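Local coordinates for protein fervidolysin (Fervidobacterium pennivorans, PDB 1R6V) that cleaves keratin into peptides as a subtilisin-like serine protease, allowing the bacterium to grow on native feathers, at residues Y596-S599 with Q604-F607; E630-Y635 with V664-F669. The protein carries 1 engineered substitution. All coordinates share one frame; numbering follows the deposited sequence.

Interactions 1 and 2 both join the two facing sheets of the second beta-sandwich domain of fervidolysin. They lie in the buried interior of that domain, with centres about 8 Å apart and away from the catalytic residues and the calcium site. On one side they share a sheet, in which strands 604-610 and 666-669 are neighbours; on the other they draw on strands 595-597 and 630-638, the outermost two of the opposing sheet. Interaction 1 relies on a leucine methyl from a turn, interaction 2 on an indole met by two aliphatic side chains of one strand. Phe607 and Trp666 stack, joining the two.

Interaction 1 (Y596-S599 with Q604-F607); sequences YDLS and QISF
A single methyl group carries this contact from one side: Leu598 CD1 lies 3.4 Å from Phe607 CE1, close for two apolar carbons. The same Leu598 CD1 also meets Ile605 CD1, at 4.2 Å. The approach to the phenyl ring is oblique, with Leu598 and Phe607 extending from opposite directions. Ile605 CG1 is wedged between its own backbone N and carbonyl carbon (chi1 60°), and the extended chain beyond it delivers CD1 to the leucine. No hydrogen bond links 596-599 to 604-607; the grip is wholly apolar. Within 596-599 a pair of polar bonds shapes the turn that carries the leucine. There Asp597 OD1 accepts from Ser599 N at 3.1 Å, from above the carboxylate plane, and from Ser599 OG at 2.8 Å, through its syn lone pair. The bond from Ser599 N makes an Asx turn, the hydroxyl gives OD1 a second donor, and together they tie Asp597 to Ser599 across Leu598. Phe574 and Val576 of strand 573-577 also touch Leu598, whereas Leu558 of strand 558-562 packs on both Ile605 and Phe607. A leucine just past the end of strand 595-597 thus packs against side chains of the facing sheet, as in the hydrophobic core of a beta-sandwich.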
# COMPACT_ATOMS: atom_id res chain seq x y z
N TYR A 596 15.83 -27.43 -28.35
CA TYR A 596 15.64 -28.04 -27.04
C TYR A 596 14.36 -27.43 -26.46
O TYR A 596 14.23 -26.21 -26.41
CB TYR A 596 16.81 -27.73 -26.10
CG TYR A 596 18.14 -28.22 -26.59
CD1 TYR A 596 18.97 -27.40 -27.35
CD2 TYR A 596 18.58 -29.51 -26.30
CE1 TYR A 596 20.21 -27.86 -27.81
CE2 TYR A 596 19.81 -29.98 -26.75
CZ TYR A 596 20.62 -29.15 -27.51
OH TYR A 596 21.82 -29.62 -27.98
N ASP A 597 13.43 -28.28 -26.03
CA ASP A 597 12.17 -27.80 -25.47
C ASP A 597 12.26 -27.85 -23.95
O ASP A 597 12.35 -28.93 -23.36
CB ASP A 597 11.00 -28.65 -25.98
CG ASP A 597 9.64 -28.11 -25.56
OD1 ASP A 597 9.56 -26.96 -25.08
OD2 ASP A 597 8.64 -28.83 -25.73
N LEU A 598 12.25 -26.68 -23.33
CA LEU A 598 12.35 -26.57 -21.89
C LEU A 598 11.01 -26.17 -21.27
O LEU A 598 10.94 -25.86 -20.09
CB LEU A 598 13.41 -25.52 -21.53
CG LEU A 598 14.80 -25.83 -22.07
CD1 LEU A 598 15.75 -24.70 -21.75
CD2 LEU A 598 15.30 -27.13 -21.46
N SER A 599 9.95 -26.20 -22.08
CA SER A 599 8.62 -25.80 -21.63
C SER A 599 8.14 -26.45 -20.34
O SER A 599 7.26 -25.92 -19.68
CB SER A 599 7.60 -26.08 -22.73
OG SER A 599 7.79 -25.21 -23.84
N GLN A 604 13.40 -20.08 -12.49
CA GLN A 604 14.28 -19.15 -13.18
C GLN A 604 15.59 -19.85 -13.50
O GLN A 604 16.25 -20.41 -12.62
CB GLN A 604 14.46 -17.91 -12.31
CG GLN A 604 13.10 -17.20 -12.14
CD GLN A 604 13.12 -16.09 -11.11
OE1 GLN A 604 13.70 -16.24 -10.04
NE2 GLN A 604 12.46 -14.98 -11.43
N ILE A 605 15.96 -19.83 -14.78
CA ILE A 605 17.16 -20.52 -15.23
C ILE A 605 18.05 -19.67 -16.11
O ILE A 605 17.66 -18.59 -16.56
CB ILE A 605 16.79 -21.80 -16.03
CG1 ILE A 605 15.94 -21.42 -17.25
CG2 ILE A 605 16.04 -22.79 -15.14
CD1 ILE A 605 15.54 -22.61 -18.14
N SER A 606 19.26 -20.18 -16.34
CA SER A 606 20.23 -19.56 -17.23
C SER A 606 20.74 -20.68 -18.13
O SER A 606 20.66 -21.87 -17.78
CB SER A 606 21.40 -18.93 -16.45
OG SER A 606 20.94 -17.86 -15.63
N PHE A 607 21.27 -20.31 -19.29
CA PHE A 607 21.76 -21.27 -20.27
C PHE A 607 23.27 -21.20 -20.42
O PHE A 607 23.85 -20.13 -20.44
CB PHE A 607 21.14 -21.00 -21.66
CG PHE A 607 19.64 -20.91 -21.65
CD1 PHE A 607 18.88 -21.93 -21.10
CD2 PHE A 607 19.00 -19.82 -22.24
CE1 PHE A 607 17.49 -21.87 -21.13
CE2 PHE A 607 17.60 -19.76 -22.28
CZ PHE A 607 16.85 -20.79 -21.72

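Interaction 2 (E630-Y635 with V664-F669); sequences EDIPVY and VWWTIF
With chi1 near -60° in all three residues, Ile632 CG1, Val634 CG1 and Trp666 CG each sit beside the backbone N and anti to the carbonyl carbon, and from there the aliphatic branches and the indole extend toward the opposite segment. The chi2 of 84° in Trp666 turns the indole so that its six-membered ring leads toward 630-635. Ile632, straight at chi2 177°, brings CD1 to the ring edge, near its plane, 4.0 Å from Trp666 CZ3. Val634 contributes CG1 at an oblique angle, 3.7 Å from Trp666 CH2 and 3.8 Å from Trp666 CZ2. The two aliphatic residues therefore meet adjoining carbons of the six-membered ring, the isoleucine running alongside the indole in the reverse direction, the valine set at a slant to it. Ile632 and Val634, two residues apart on an extended strand, face the core from the same side. The backbones stay far apart, Ile632 CA and Trp666 CA being 11.4 Å from each other, a separation spanned by side chains. Val625 of strand 619-627 touches both Val634 and Trp666, while Arg529 makes a cation-pi contact with the indole. The pairing across 630-635 and 664-669 involves carbon alone, without a hydrogen bond, which implies that cohesion here comes from dispersion and the burial of apolar surface; the cation-pi contact probably adds an electrostatic component to the indole's surroundings.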
# COMPACT_ATOMS: atom_id res chain seq x y z
N GLU A 630 7.71 -15.81 -28.60
CA GLU A 630 8.53 -14.72 -29.09
C GLU A 630 9.97 -15.15 -29.31
O GLU A 630 10.58 -15.76 -28.43
CB GLU A 630 8.48 -13.57 -28.10
CG GLU A 630 9.16 -12.33 -28.59
CD GLU A 630 9.01 -11.18 -27.61
OE1 GLU A 630 7.85 -10.87 -27.25
OE2 GLU A 630 10.05 -10.60 -27.22
N ASP A 631 10.51 -14.86 -30.49
CA ASP A 631 11.90 -15.22 -30.76
C ASP A 631 12.82 -14.14 -30.22
O ASP A 631 12.63 -12.95 -30.46
CB ASP A 631 12.17 -15.39 -32.26
CG ASP A 631 11.54 -16.63 -32.84
OD1 ASP A 631 11.25 -17.59 -32.08
OD2 ASP A 631 11.34 -16.66 -34.07
N ILE A 632 13.84 -14.59 -29.49
CA ILE A 632 14.83 -13.71 -28.89
C ILE A 632 16.24 -14.22 -29.19
O ILE A 632 16.58 -15.34 -28.81
CB ILE A 632 14.67 -13.66 -27.37
CG1 ILE A 632 13.24 -13.27 -27.00
CG2 ILE A 632 15.67 -12.67 -26.78
CD1 ILE A 632 12.95 -13.26 -25.51
N PRO A 633 17.06 -13.41 -29.86
CA PRO A 633 18.43 -13.83 -30.17
C PRO A 633 19.28 -13.86 -28.88
O PRO A 633 19.13 -12.99 -28.02
CB PRO A 633 18.91 -12.75 -31.15
CG PRO A 633 18.18 -11.52 -30.66
CD PRO A 633 16.78 -12.05 -30.38
N VAL A 634 20.15 -14.85 -28.76
CA VAL A 634 21.02 -14.97 -27.60
C VAL A 634 22.42 -15.32 -28.09
O VAL A 634 22.58 -15.89 -29.16
CB VAL A 634 20.56 -16.07 -26.60
CG1 VAL A 634 19.18 -15.72 -26.05
CG2 VAL A 634 20.54 -17.43 -27.28
N TYR A 635 23.42 -14.96 -27.30
CA TYR A 635 24.79 -15.28 -27.67
C TYR A 635 25.67 -15.22 -26.45
O TYR A 635 25.25 -14.76 -25.38
CB TYR A 635 25.30 -14.31 -28.75
CG TYR A 635 25.53 -12.90 -28.28
CD1 TYR A 635 26.81 -12.44 -27.95
CD2 TYR A 635 24.46 -12.02 -28.12
CE1 TYR A 635 27.02 -11.16 -27.47
CE2 TYR A 635 24.66 -10.74 -27.64
CZ TYR A 635 25.93 -10.31 -27.32
OH TYR A 635 26.09 -9.04 -26.84
N VAL A 664 21.88 -13.26 -15.93
CA VAL A 664 20.57 -12.96 -16.50
C VAL A 664 19.80 -14.28 -16.51
O VAL A 664 20.35 -15.34 -16.82
CB VAL A 664 20.73 -12.40 -17.94
CG1 VAL A 664 19.43 -12.51 -18.71
CG2 VAL A 664 21.16 -10.92 -17.87
N TRP A 665 18.53 -14.21 -16.14
CA TRP A 665 17.72 -15.42 -16.09
C TRP A 665 16.46 -15.33 -16.92
O TRP A 665 16.08 -14.25 -17.37
CB TRP A 665 17.36 -15.74 -14.64
CG TRP A 665 16.49 -14.71 -13.98
CD1 TRP A 665 15.11 -14.66 -13.97
CD2 TRP A 665 16.93 -13.56 -13.25
NE1 TRP A 665 14.68 -13.56 -13.27
CE2 TRP A 665 15.77 -12.86 -12.82
CE3 TRP A 665 18.19 -13.05 -12.91
CZ2 TRP A 665 15.84 -11.68 -12.06
CZ3 TRP A 665 18.26 -11.87 -12.15
CH2 TRP A 665 17.09 -11.20 -11.74
N TRP A 666 15.86 -16.50 -17.13
CA TRP A 666 14.62 -16.65 -17.90
C TRP A 666 13.59 -17.15 -16.90
O TRP A 666 13.81 -18.14 -16.21
CB TRP A 666 14.82 -17.67 -19.02
CG TRP A 666 16.01 -17.33 -19.88
CD1 TRP A 666 17.31 -17.64 -19.62
CD2 TRP A 666 16.00 -16.53 -21.06
NE1 TRP A 666 18.12 -17.07 -20.57
CE2 TRP A 666 17.35 -16.38 -21.47
CE3 TRP A 666 14.99 -15.91 -21.82
CZ2 TRP A 666 17.71 -15.64 -22.60
CZ3 TRP A 666 15.35 -15.18 -22.94
CH2 TRP A 666 16.71 -15.05 -23.32
N THR A 667 12.47 -16.44 -16.83
CA THR A 667 11.41 -16.75 -15.88
C THR A 667 10.29 -17.55 -16.55
O THR A 667 9.64 -17.05 -17.47
CB THR A 667 10.87 -15.44 -15.27
OG1 THR A 667 11.96 -14.73 -14.65
CG2 THR A 667 9.81 -15.71 -14.21
N ILE A 668 10.08 -18.77 -16.09
CA ILE A 668 9.06 -19.66 -16.65
C ILE A 668 8.23 -20.33 -15.56
O ILE A 668 8.60 -20.35 -14.38
CB ILE A 668 9.69 -20.73 -17.57
CG1 ILE A 668 10.70 -21.58 -16.79
CG2 ILE A 668 10.34 -20.05 -18.76
CD1 ILE A 668 12.02 -20.91 -16.54
N PHE A 669 7.10 -20.90 -15.97
CA PHE A 669 6.19 -21.52 -15.02
C PHE A 669 5.81 -22.98 -15.29
O PHE A 669 4.99 -23.56 -14.58
CB PHE A 669 4.93 -20.65 -14.94
CG PHE A 669 5.24 -19.19 -14.73
CD1 PHE A 669 5.40 -18.34 -15.82
CD2 PHE A 669 5.48 -18.69 -13.46
CE1 PHE A 669 5.81 -17.01 -15.65
CE2 PHE A 669 5.88 -17.36 -13.27
CZ PHE A 669 6.05 -16.52 -14.36